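Alpha-L-rhamnosidase (Streptomyces avermitilis, PDB 3W5M) hydrolyses terminal non-reducing alpha-L-rhamnose residues from alpha-L-rhamnosides such as citrus flavonoids and gum arabic, and binds L-rhamnose in a calcium-dependent carbohydrate-binding module. Local coordinates at residues R161-L165 and I251-S256; V184-G188 and H216-L222; F598-F602 and A958-S962; W726-E731 and F764-A768; R793-Q797 and N822-D826. Where two conformers were deposited one is given. Residue numbers count along the deposited sequence, not the author numbering.

Interaction 1: residues R161-L165 and I251-S256; sequences RTVDL and IFSDAS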
# COMPACT_ATOMS: atom_id res chain seq x y z
N ARG A 161 -4.16 42.39 -23.62
CA ARG A 161 -5.58 42.73 -23.67
C ARG A 161 -5.95 43.56 -22.46
O ARG A 161 -5.59 43.25 -21.34
CB ARG A 161 -6.50 41.50 -23.77
CG ARG A 161 -7.94 41.88 -24.07
CD ARG A 161 -8.85 40.69 -24.30
NE ARG A 161 -10.26 41.09 -24.29
CZ ARG A 161 -11.27 40.26 -24.49
NH1 ARG A 161 -11.04 38.97 -24.73
NH2 ARG A 161 -12.51 40.73 -24.47
N THR A 162 -6.64 44.65 -22.74
CA THR A 162 -7.21 45.46 -21.66
C THR A 162 -8.70 45.22 -21.63
O THR A 162 -9.37 45.43 -22.64
CB THR A 162 -6.90 46.96 -21.85
OG1 THR A 162 -5.48 47.14 -21.82
CG2 THR A 162 -7.56 47.78 -20.73
N VAL A 163 -9.19 44.77 -20.48
CA VAL A 163 -10.62 44.43 -20.27
C VAL A 163 -11.24 45.19 -19.11
O VAL A 163 -10.59 45.41 -18.08
CB VAL A 163 -10.82 42.92 -20.02
CG1 VAL A 163 -10.76 42.17 -21.34
CG2 VAL A 163 -9.84 42.35 -18.99
N ASP A 164 -12.50 45.58 -19.29
CA ASP A 164 -13.25 46.35 -18.31
C ASP A 164 -14.06 45.34 -17.49
O ASP A 164 -15.00 44.72 -17.98
CB ASP A 164 -14.17 47.35 -19.03
CG ASP A 164 -14.76 48.40 -18.10
OD1 ASP A 164 -14.58 48.32 -16.88
OD2 ASP A 164 -15.43 49.33 -18.61
N LEU A 165 -13.67 45.17 -16.23
CA LEU A 165 -14.29 44.14 -15.38
C LEU A 165 -15.41 44.75 -14.53
O LEU A 165 -15.35 45.93 -14.21
CB LEU A 165 -13.23 43.49 -14.49
CG LEU A 165 -12.01 42.92 -15.23
CD1 LEU A 165 -11.12 42.18 -14.25
CD2 LEU A 165 -12.44 41.99 -16.37
N ILE A 251 -13.83 36.09 -19.57
CA ILE A 251 -13.02 36.74 -20.59
C ILE A 251 -12.19 35.62 -21.23
O ILE A 251 -11.55 34.85 -20.52
CB ILE A 251 -12.03 37.78 -19.97
CG1 ILE A 251 -12.76 38.87 -19.14
CG2 ILE A 251 -11.12 38.41 -21.02
CD1 ILE A 251 -13.91 39.57 -19.82
N PHE A 252 -12.19 35.55 -22.56
CA PHE A 252 -11.47 34.48 -23.25
C PHE A 252 -10.22 34.96 -23.96
O PHE A 252 -10.10 36.15 -24.24
CB PHE A 252 -12.39 33.88 -24.32
CG PHE A 252 -13.67 33.33 -23.77
CD1 PHE A 252 -13.65 32.19 -22.96
CD2 PHE A 252 -14.89 33.94 -24.04
CE1 PHE A 252 -14.84 31.65 -22.46
CE2 PHE A 252 -16.08 33.41 -23.54
CZ PHE A 252 -16.04 32.27 -22.74
N SER A 253 -9.32 34.02 -24.28
CA SER A 253 -8.31 34.26 -25.30
C SER A 253 -9.03 34.19 -26.67
O SER A 253 -9.79 33.25 -26.96
CB SER A 253 -7.19 33.21 -25.22
OG SER A 253 -7.75 31.89 -25.11
N ASP A 254 -8.82 35.22 -27.48
CA ASP A 254 -9.58 35.36 -28.75
C ASP A 254 -8.99 36.53 -29.53
O ASP A 254 -7.95 37.07 -29.13
CB ASP A 254 -11.11 35.47 -28.53
CG ASP A 254 -11.52 36.70 -27.71
OD1 ASP A 254 -10.81 37.71 -27.70
OD2 ASP A 254 -12.59 36.63 -27.07
N ALA A 255 -9.60 36.91 -30.67
CA ALA A 255 -9.05 37.96 -31.55
C ALA A 255 -9.17 39.40 -30.99
O ALA A 255 -8.69 40.36 -31.60
CB ALA A 255 -9.66 37.88 -32.95
N SER A 256 -9.81 39.54 -29.84
CA SER A 256 -9.80 40.83 -29.13
C SER A 256 -8.44 41.15 -28.47
O SER A 256 -8.24 42.28 -27.99
CB SER A 256 -10.92 40.86 -28.09
OG SER A 256 -12.17 40.82 -28.77
O HOH W 1 -13.41 37.44 -24.32
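The salt bridge here is one of charge alone: R161 NH1 and D254 OD1 are 3.2 Å apart, yet the carboxylate oxygen sits well out of the guanidinium plane, so no N-H of the arginine points at it. A water-mediated link is clear: water 1 accepts from R161 NH1 at 2.9 Å and from F252 N at 2.9 Å and donates to D254 OD2 at 3.0 Å. The same carboxylate shapes its own loop, since OD1 of D254 accepts from the backbone N of S256 at 3.0 Å, an Asx turn. R161 reaches this site with chi1, chi2 and chi3 all t, an extended chain whose planar end is sandwiched: I251 CG2 lies over one face and S256 CB over the opposite one, the latter 3.7 Å from R161 CZ. Further along the strand the chemistry becomes apolar, with V163 CG1 at 3.8 Å from I251 CG2 and L165 CD2 at 4.2 Å from I251 CG1. T162 and D164, the intervening residues of the strand, point away. Backbone pairing is directed elsewhere. Strand 156-165 bonds to strand 218-227 in the five-stranded sheet of CBM67, whereas strand 247-252 edges the four-stranded sheet beside strand 235-244; the contact therefore joins the two sheets of the module's beta-sandwich, and L242 of strand 235-244 touches both L165 and I251.

Interaction 2: residues V184-G188 and H216-L222; sequences VSVDG and HSGNNTL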
# COMPACT_ATOMS: atom_id res chain seq x y z
N VAL A 184 2.18 34.83 -17.67
CA VAL A 184 1.04 35.73 -17.68
C VAL A 184 1.10 36.69 -16.49
O VAL A 184 1.53 36.31 -15.38
CB VAL A 184 -0.30 34.94 -17.76
CG1 VAL A 184 -0.37 33.86 -16.68
CG2 VAL A 184 -1.48 35.89 -17.69
N SER A 185 0.70 37.94 -16.75
CA SER A 185 0.64 39.01 -15.75
C SER A 185 -0.69 39.74 -15.77
O SER A 185 -1.39 39.79 -16.79
CB SER A 185 1.80 39.98 -15.97
OG SER A 185 1.69 40.65 -17.22
N VAL A 186 -1.04 40.32 -14.62
CA VAL A 186 -2.13 41.26 -14.51
C VAL A 186 -1.63 42.62 -13.97
O VAL A 186 -0.94 42.65 -12.94
CB VAL A 186 -3.26 40.75 -13.58
CG1 VAL A 186 -4.44 41.70 -13.64
CG2 VAL A 186 -3.69 39.34 -13.98
N ASP A 187 -1.97 43.70 -14.67
CA ASP A 187 -1.52 45.08 -14.39
C ASP A 187 -0.01 45.18 -14.12
O ASP A 187 0.44 45.99 -13.29
CB ASP A 187 -2.34 45.73 -13.26
CG ASP A 187 -3.72 46.26 -13.74
OD1 ASP A 187 -4.05 46.20 -14.96
OD2 ASP A 187 -4.48 46.75 -12.88
N GLY A 188 0.76 44.35 -14.83
CA GLY A 188 2.21 44.32 -14.68
C GLY A 188 2.76 43.31 -13.67
O GLY A 188 3.97 43.12 -13.59
N HIS A 216 -9.36 43.92 -10.34
CA HIS A 216 -10.23 44.94 -9.77
C HIS A 216 -11.29 45.35 -10.77
O HIS A 216 -11.27 44.93 -11.92
CB HIS A 216 -9.40 46.15 -9.31
CG HIS A 216 -8.40 46.60 -10.33
ND1 HIS A 216 -8.71 47.51 -11.32
CD2 HIS A 216 -7.11 46.24 -10.53
CE1 HIS A 216 -7.65 47.69 -12.09
NE2 HIS A 216 -6.66 46.94 -11.63
N SER A 217 -12.23 46.17 -10.34
CA SER A 217 -13.24 46.64 -11.24
C SER A 217 -12.61 47.60 -12.25
O SER A 217 -11.55 48.17 -11.99
CB SER A 217 -14.36 47.33 -10.45
OG SER A 217 -14.02 48.68 -10.17
N GLY A 218 -13.25 47.77 -13.40
CA GLY A 218 -12.75 48.73 -14.38
C GLY A 218 -11.69 48.06 -15.24
O GLY A 218 -11.60 46.83 -15.29
N ASN A 219 -10.87 48.88 -15.90
CA ASN A 219 -9.87 48.35 -16.84
C ASN A 219 -8.72 47.63 -16.15
O ASN A 219 -8.12 48.15 -15.21
CB ASN A 219 -9.30 49.48 -17.71
CG ASN A 219 -10.31 50.07 -18.69
OD1 ASN A 219 -10.25 51.26 -18.98
ND2 ASN A 219 -11.20 49.24 -19.23
N ASN A 220 -8.40 46.42 -16.62
CA ASN A 220 -7.29 45.62 -16.11
C ASN A 220 -6.54 45.21 -17.37
O ASN A 220 -7.19 44.86 -18.36
CB ASN A 220 -7.77 44.31 -15.47
CG ASN A 220 -8.52 44.49 -14.17
OD1 ASN A 220 -8.12 43.92 -13.15
ND2 ASN A 220 -9.63 45.22 -14.19
N THR A 221 -5.21 45.23 -17.33
CA THR A 221 -4.39 44.84 -18.47
C THR A 221 -3.81 43.46 -18.24
O THR A 221 -3.12 43.22 -17.25
CB THR A 221 -3.29 45.87 -18.70
OG1 THR A 221 -3.90 47.16 -18.93
CG2 THR A 221 -2.41 45.49 -19.89
N LEU A 222 -4.11 42.53 -19.14
CA LEU A 222 -3.57 41.18 -19.08
C LEU A 222 -2.50 41.14 -20.14
O LEU A 222 -2.65 41.75 -21.21
CB LEU A 222 -4.68 40.14 -19.40
CG LEU A 222 -6.02 40.42 -18.70
CD1 LEU A 222 -7.11 39.48 -19.17
CD2 LEU A 222 -5.83 40.29 -17.19
O HOH W 2 -0.15 42.77 -17.10
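D187 has an m chi1 (-79°) and a nearly flat chi2 (-3°), letting its carboxylate serve two donors. OD1 of D187 accepts from T221 N at 2.8 Å with an N-H...O angle of 173°, and OD2 of D187 accepts from H216 NE2 at 2.5 Å and 167°, the oxygen lying near the plane of the imidazole. H216 (chi1 p) is also fixed at ND1, which donates to S217 O at 3.0 Å. N220, chi1 m, closes the turn: its OD1 accepts from H216 N at 3.1 Å and its ND2 donates to H216 O at 2.8 Å. V186 (t) and L222 (m, t) share one sheet face, CG2 to CD2 4.0 Å. S185, chi1 p, gives its OG to water 2 at 2.8 Å and also bonds R269. The strand axes run at 161°, with V186 and L222 an antiparallel non-hydrogen-bonded pair and D187 N donating to T221 O at 2.9 Å. This is antiparallel strand pairing within the CBM67 beta-sandwich, continued by carboxylate bonds where strand 181-186 ends.

Interaction 3: residues F598-F602 and A958-S962; sequences FTFEF and ATFAS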
# COMPACT_ATOMS: atom_id res chain seq x y z
N PHE A 598 1.50 -6.97 14.53
CA PHE A 598 2.86 -7.49 14.32
C PHE A 598 2.98 -8.83 15.02
O PHE A 598 2.44 -9.02 16.09
CB PHE A 598 3.90 -6.48 14.84
CG PHE A 598 3.94 -5.22 14.03
CD1 PHE A 598 3.08 -4.16 14.35
CD2 PHE A 598 4.75 -5.13 12.90
CE1 PHE A 598 3.07 -3.02 13.55
CE2 PHE A 598 4.75 -3.98 12.11
CZ PHE A 598 3.90 -2.93 12.44
N THR A 599 3.65 -9.78 14.39
CA THR A 599 3.58 -11.15 14.87
C THR A 599 4.95 -11.79 15.08
O THR A 599 5.04 -13.01 15.27
CB THR A 599 2.77 -12.04 13.89
OG1 THR A 599 3.29 -11.86 12.57
CG2 THR A 599 1.26 -11.67 13.92
N PHE A 600 6.02 -11.00 15.07
CA PHE A 600 7.34 -11.56 15.33
C PHE A 600 8.22 -10.64 16.14
O PHE A 600 8.64 -9.58 15.65
CB PHE A 600 8.06 -11.96 14.03
CG PHE A 600 9.11 -13.04 14.22
CD1 PHE A 600 10.40 -12.73 14.61
CD2 PHE A 600 8.78 -14.39 14.02
CE1 PHE A 600 11.35 -13.73 14.80
CE2 PHE A 600 9.73 -15.38 14.21
CZ PHE A 600 11.01 -15.05 14.60
N GLU A 601 8.52 -11.05 17.37
CA GLU A 601 9.48 -10.33 18.22
C GLU A 601 10.83 -11.01 18.09
O GLU A 601 10.91 -12.22 18.24
CB GLU A 601 9.05 -10.38 19.68
CG GLU A 601 7.60 -10.02 19.93
CD GLU A 601 7.46 -8.71 20.66
OE1 GLU A 601 8.47 -8.27 21.25
OE2 GLU A 601 6.34 -8.13 20.65
N PHE A 602 11.88 -10.24 17.82
CA PHE A 602 13.20 -10.79 17.54
C PHE A 602 14.23 -9.89 18.20
O PHE A 602 14.20 -8.67 18.01
CB PHE A 602 13.40 -10.82 16.03
CG PHE A 602 14.76 -11.30 15.58
CD1 PHE A 602 15.10 -12.65 15.64
CD2 PHE A 602 15.68 -10.41 15.04
CE1 PHE A 602 16.35 -13.09 15.19
CE2 PHE A 602 16.92 -10.84 14.59
CZ PHE A 602 17.26 -12.18 14.65
N ALA A 958 13.04 -14.92 20.61
CA ALA A 958 12.01 -14.61 19.62
C ALA A 958 10.65 -15.12 20.08
O ALA A 958 10.57 -16.12 20.82
CB ALA A 958 12.35 -15.23 18.27
N THR A 959 9.58 -14.46 19.66
CA THR A 959 8.24 -15.02 19.80
C THR A 959 7.48 -14.78 18.49
O THR A 959 7.41 -13.63 18.01
CB THR A 959 7.47 -14.37 20.96
OG1 THR A 959 8.18 -14.57 22.19
CG2 THR A 959 6.05 -14.97 21.08
N PHE A 960 6.95 -15.85 17.91
CA PHE A 960 6.15 -15.79 16.71
C PHE A 960 4.69 -16.05 17.09
O PHE A 960 4.40 -17.07 17.71
CB PHE A 960 6.64 -16.82 15.70
CG PHE A 960 5.76 -16.97 14.50
CD1 PHE A 960 5.42 -15.87 13.70
CD2 PHE A 960 5.28 -18.23 14.14
CE1 PHE A 960 4.63 -16.03 12.59
CE2 PHE A 960 4.47 -18.39 13.04
CZ PHE A 960 4.13 -17.29 12.26
N ALA A 961 3.79 -15.12 16.74
CA ALA A 961 2.37 -15.28 17.05
C ALA A 961 1.73 -16.14 15.96
O ALA A 961 1.14 -15.62 14.99
CB ALA A 961 1.69 -13.92 17.11
N SER A 962 1.86 -17.46 16.07
CA SER A 962 1.28 -18.34 15.06
C SER A 962 -0.24 -18.43 15.24
O SER A 962 -0.77 -18.04 16.29
CB SER A 962 1.91 -19.75 15.11
OG SER A 962 1.27 -20.54 16.08
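F598 turns away from strand 958-962, and the pairing begins at T599, whose O accepts from A961 N at 2.9 Å (N-H...O angle 166°). T599 CB meets A961 CB at 3.9 Å, while its OG1 bonds Y653 O. F600 follows as an antiparallel non-hydrogen-bonded partner of F960, CA to CA 4.6 Å; its ring packs with CD2 at 3.6 Å from F960 CB and CE1 at 3.9 Å from A958 CB. E601 forms the hydrogen-bonded pair with T959: E601 N to T959 O is 2.9 Å and T959 N to E601 O 3.0 Å. Both side chains lie on the face opposite F600. F602 pairs with A958, CA to CA 4.5 Å, returning to the phenylalanine face. The axes of 600-602 and 958-962 approach to 4.7 Å at 175°; strand 600-604 is an outermost strand of the six-stranded C-terminal sheet, next to 955-962. The F600 face turns to the catalytic domain's helices, where its ring meets Y653 of helix 641-654 and Y927 of helix 923-929.

Interaction 4: residues W726-E731 and F764-A768; sequences WLRYLE and FAHSA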
# COMPACT_ATOMS: atom_id res chain seq x y z
N TRP A 726 -1.85 -19.86 -15.84
CA TRP A 726 -0.52 -19.24 -15.93
C TRP A 726 0.43 -20.25 -16.55
O TRP A 726 1.19 -19.89 -17.46
CB TRP A 726 -0.05 -18.83 -14.54
CG TRP A 726 1.35 -18.34 -14.35
CD1 TRP A 726 2.24 -18.80 -13.42
CD2 TRP A 726 1.99 -17.23 -14.99
NE1 TRP A 726 3.39 -18.06 -13.44
CE2 TRP A 726 3.28 -17.10 -14.42
CE3 TRP A 726 1.59 -16.34 -16.01
CZ2 TRP A 726 4.19 -16.12 -14.82
CZ3 TRP A 726 2.53 -15.35 -16.43
CH2 TRP A 726 3.81 -15.27 -15.83
N LEU A 727 0.37 -21.50 -16.09
CA LEU A 727 1.31 -22.54 -16.59
C LEU A 727 1.05 -22.82 -18.06
O LEU A 727 2.00 -23.06 -18.85
CB LEU A 727 1.21 -23.84 -15.77
CG LEU A 727 1.84 -23.81 -14.37
CD1 LEU A 727 1.44 -25.04 -13.56
CD2 LEU A 727 3.36 -23.64 -14.38
N ARG A 728 -0.23 -22.80 -18.44
CA ARG A 728 -0.66 -22.99 -19.82
C ARG A 728 -0.13 -21.85 -20.70
O ARG A 728 0.40 -22.09 -21.80
CB ARG A 728 -2.17 -23.14 -19.90
CG ARG A 728 -2.75 -23.01 -21.29
CD ARG A 728 -4.26 -23.02 -21.21
NE ARG A 728 -4.77 -24.34 -20.87
CZ ARG A 728 -6.04 -24.59 -20.53
NH1 ARG A 728 -6.91 -23.59 -20.47
NH2 ARG A 728 -6.43 -25.83 -20.25
N TYR A 729 -0.25 -20.62 -20.20
CA TYR A 729 0.36 -19.46 -20.83
C TYR A 729 1.87 -19.64 -21.00
O TYR A 729 2.41 -19.35 -22.07
CB TYR A 729 0.09 -18.16 -20.02
CG TYR A 729 0.93 -16.99 -20.49
CD1 TYR A 729 0.49 -16.15 -21.52
CD2 TYR A 729 2.19 -16.73 -19.92
CE1 TYR A 729 1.28 -15.09 -21.97
CE2 TYR A 729 2.96 -15.66 -20.34
CZ TYR A 729 2.51 -14.87 -21.37
OH TYR A 729 3.30 -13.83 -21.77
N LEU A 730 2.54 -20.11 -19.96
CA LEU A 730 4.00 -20.21 -19.99
C LEU A 730 4.47 -21.29 -20.97
O LEU A 730 5.50 -21.14 -21.62
CB LEU A 730 4.54 -20.50 -18.60
CG LEU A 730 4.50 -19.33 -17.59
CD1 LEU A 730 4.90 -19.86 -16.23
CD2 LEU A 730 5.38 -18.14 -18.00
N GLU A 731 3.73 -22.39 -21.03
CA GLU A 731 4.06 -23.46 -21.99
C GLU A 731 3.88 -23.00 -23.43
O GLU A 731 4.71 -23.30 -24.29
CB GLU A 731 3.22 -24.71 -21.72
CG GLU A 731 3.44 -25.83 -22.73
CD GLU A 731 3.18 -27.21 -22.15
OE1 GLU A 731 2.21 -27.38 -21.38
OE2 GLU A 731 3.96 -28.14 -22.48
N PHE A 764 9.62 -20.87 -14.50
CA PHE A 764 8.62 -21.72 -15.12
C PHE A 764 8.55 -23.09 -14.42
O PHE A 764 7.47 -23.55 -14.01
CB PHE A 764 8.94 -21.83 -16.64
CG PHE A 764 8.00 -22.70 -17.46
CD1 PHE A 764 6.68 -22.96 -17.08
CD2 PHE A 764 8.44 -23.23 -18.67
CE1 PHE A 764 5.85 -23.73 -17.86
CE2 PHE A 764 7.59 -24.00 -19.47
CZ PHE A 764 6.29 -24.26 -19.07
N ALA A 765 9.71 -23.74 -14.29
CA ALA A 765 9.83 -25.01 -13.56
C ALA A 765 9.33 -24.89 -12.13
O ALA A 765 8.57 -25.76 -11.68
CB ALA A 765 11.28 -25.48 -13.54
N HIS A 766 9.75 -23.84 -11.43
CA HIS A 766 9.39 -23.66 -10.03
C HIS A 766 7.87 -23.51 -9.86
O HIS A 766 7.28 -24.05 -8.90
CB HIS A 766 10.08 -22.42 -9.44
CG HIS A 766 9.91 -22.27 -7.96
ND1 HIS A 766 10.31 -23.23 -7.05
CD2 HIS A 766 9.39 -21.25 -7.22
CE1 HIS A 766 10.05 -22.81 -5.82
NE2 HIS A 766 9.49 -21.62 -5.90
N SER A 767 7.26 -22.75 -10.78
CA SER A 767 5.80 -22.64 -10.79
C SER A 767 5.10 -24.00 -11.02
O SER A 767 4.10 -24.29 -10.37
CB SER A 767 5.33 -21.60 -11.80
OG SER A 767 5.58 -20.32 -11.27
N ALA A 768 5.64 -24.82 -11.92
CA ALA A 768 5.11 -26.17 -12.12
C ALA A 768 5.24 -27.03 -10.86
O ALA A 768 4.33 -27.80 -10.53
CB ALA A 768 5.81 -26.85 -13.31
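Two helices of the (alpha/alpha)6-barrel, 713-732 and 756-777, pack side by side here, their short segments running roughly antiparallel at 148° with axes 10.5 Å apart. F764 opens the second segment and has the largest covered area of any residue here, 90 Å² of 297 Å² in all. With chi1 t its ring packs against the backbone and side chains of L727, L730 and E731: CE1 of F764 is 3.6 Å from L730 CB, L730 C lies over one ring face, and CZ of F764 is 3.7 Å from E731 N. CE1 of F764 also sits 4.3 Å from L727 CD2. A765 turns away from helix 713-732 to touch I792 of helix 783-800. One turn on from F764, S767 points toward the first helix and packs its CB 3.8 Å from L727 CD2. A768 completes the segment, its CB 4.2 Å from that same leucine methyl, so L727 CD2 is bordered by F764, S767 and A768. At the active-site end of the contact, the W726 side chain stands about 7 Å from that of W695, a rhamnose-binding residue. W726 NE1 and S767 OG are not bonded to each other; instead, OD1 of D697 hydrogen-bonds both.

Interaction 5: residues R793-Q797 and N822-D826; sequences RKAFQ and NLVPD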
# COMPACT_ATOMS: atom_id res chain seq x y z
N ARG A 793 12.58 -29.32 -15.80
CA ARG A 793 13.86 -29.51 -15.13
C ARG A 793 14.87 -30.18 -16.08
O ARG A 793 16.04 -29.82 -16.07
CB ARG A 793 13.74 -30.32 -13.84
CG ARG A 793 15.06 -30.54 -13.15
CD ARG A 793 14.94 -30.92 -11.69
NE ARG A 793 14.01 -32.03 -11.48
CZ ARG A 793 13.55 -32.39 -10.29
NH1 ARG A 793 13.92 -31.73 -9.18
NH2 ARG A 793 12.70 -33.42 -10.21
N LYS A 794 14.41 -31.14 -16.87
CA LYS A 794 15.32 -31.84 -17.79
C LYS A 794 15.80 -30.91 -18.91
O LYS A 794 17.00 -30.84 -19.19
CB LYS A 794 14.71 -33.09 -18.41
CG LYS A 794 15.80 -34.06 -18.83
CD LYS A 794 15.53 -34.77 -20.14
CE LYS A 794 16.72 -35.67 -20.49
NZ LYS A 794 16.48 -36.52 -21.69
N ALA A 795 14.86 -30.20 -19.52
CA ALA A 795 15.17 -29.20 -20.52
C ALA A 795 16.08 -28.13 -19.92
O ALA A 795 17.08 -27.74 -20.54
CB ALA A 795 13.90 -28.60 -21.11
N PHE A 796 15.79 -27.71 -18.68
CA PHE A 796 16.64 -26.74 -18.02
C PHE A 796 18.08 -27.21 -17.84
O PHE A 796 19.03 -26.45 -18.09
CB PHE A 796 16.06 -26.34 -16.65
CG PHE A 796 16.83 -25.26 -15.97
CD1 PHE A 796 17.99 -25.55 -15.26
CD2 PHE A 796 16.40 -23.92 -16.04
CE1 PHE A 796 18.72 -24.55 -14.65
CE2 PHE A 796 17.12 -22.92 -15.42
CZ PHE A 796 18.28 -23.23 -14.73
N GLN A 797 18.25 -28.45 -17.36
CA GLN A 797 19.60 -28.94 -17.01
C GLN A 797 20.42 -29.09 -18.27
O GLN A 797 21.60 -28.74 -18.30
CB GLN A 797 19.53 -30.28 -16.29
CG GLN A 797 19.20 -30.14 -14.81
CD GLN A 797 18.60 -31.41 -14.25
OE1 GLN A 797 18.29 -32.34 -15.00
NE2 GLN A 797 18.41 -31.45 -12.94
N ASN A 822 15.81 -26.54 -6.89
CA ASN A 822 16.14 -27.96 -7.09
C ASN A 822 16.30 -28.29 -8.55
O ASN A 822 15.78 -29.31 -9.04
CB ASN A 822 15.13 -28.86 -6.35
CG ASN A 822 15.07 -28.55 -4.86
OD1 ASN A 822 16.10 -28.48 -4.20
ND2 ASN A 822 13.86 -28.32 -4.33
N LEU A 823 17.03 -27.41 -9.26
CA LEU A 823 17.22 -27.55 -10.68
C LEU A 823 18.57 -28.19 -11.04
O LEU A 823 18.66 -28.80 -12.09
CB LEU A 823 17.01 -26.22 -11.41
CG LEU A 823 15.57 -25.67 -11.23
CD1 LEU A 823 15.45 -24.27 -11.79
CD2 LEU A 823 14.50 -26.56 -11.86
N VAL A 824 19.57 -28.07 -10.17
CA VAL A 824 20.89 -28.69 -10.40
C VAL A 824 20.72 -30.21 -10.23
O VAL A 824 20.15 -30.65 -9.25
CB VAL A 824 21.93 -28.21 -9.35
CG1 VAL A 824 23.31 -28.77 -9.67
CG2 VAL A 824 22.02 -26.69 -9.29
N PRO A 825 21.25 -31.02 -11.18
CA PRO A 825 21.25 -32.46 -10.86
C PRO A 825 21.91 -32.73 -9.49
O PRO A 825 22.88 -32.05 -9.14
CB PRO A 825 22.06 -33.08 -12.00
CG PRO A 825 22.10 -32.05 -13.09
CD PRO A 825 21.98 -30.70 -12.41
N ASP A 826 21.39 -33.69 -8.73
CA ASP A 826 21.87 -33.90 -7.36
C ASP A 826 23.35 -34.19 -7.28
O ASP A 826 24.00 -33.78 -6.34
CB ASP A 826 21.07 -34.96 -6.64
CG ASP A 826 19.72 -34.45 -6.24
OD1 ASP A 826 18.82 -34.52 -7.10
OD2 ASP A 826 19.57 -33.93 -5.10
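The F796 ring presents a face to L823: CD1 of L823 stands 4.1 Å from its centroid and only 7° off the normal, a CH-pi contact, and F796 CE1 is 4.0 Å from L823 CB. Two polar side chains of the same helix, 783-800 of the catalytic (alpha/alpha)6-barrel, bond to neighbouring carbonyls of the loop between helices 812-820 and 829-842. R793 NH1 donates to N822 O at 3.1 Å (N-H...O angle 170°), the oxygen near the guanidinium plane, and Q797 NE2 donates to L823 O at 2.8 Å and 149°. P825 packs beside the amide, its CD 3.7 Å from Q797 NE2. N822, at phi 60°, is the C-prime residue of the Schellman motif that ends helix 812-820. Beyond the contact, L823 also touches A762 and A765 of helix 756-777. Both hydrogen bonds run from side chain to main chain, so what R793 and Q797 recognise is the path of the loop backbone, with sequence-dependent packing supplied by L823 and P825.

Overall arrangement
Interactions 1 and 2 share the five-stranded sheet of CBM67 and touch directly through the backbone of strands 156-165 and 218-227; their centres are 10 Å apart. Interaction 2 is buried pairing within that sheet, whereas interaction 1, partly buried, crosses between sheets by side chains and water. Interactions 4 and 5 meet in the catalytic barrel, where A765 CB packs 3.8 Å from L823 CD2: the former is a buried, mainly apolar helix pair, the latter a partly buried helix-loop contact with polar bonds. Interaction 3, partly buried and backbone-paired like interaction 2, brackets both in sequence and joins the barrel's start to the C-terminal sheet, about 66 Å centre to centre from interaction 2.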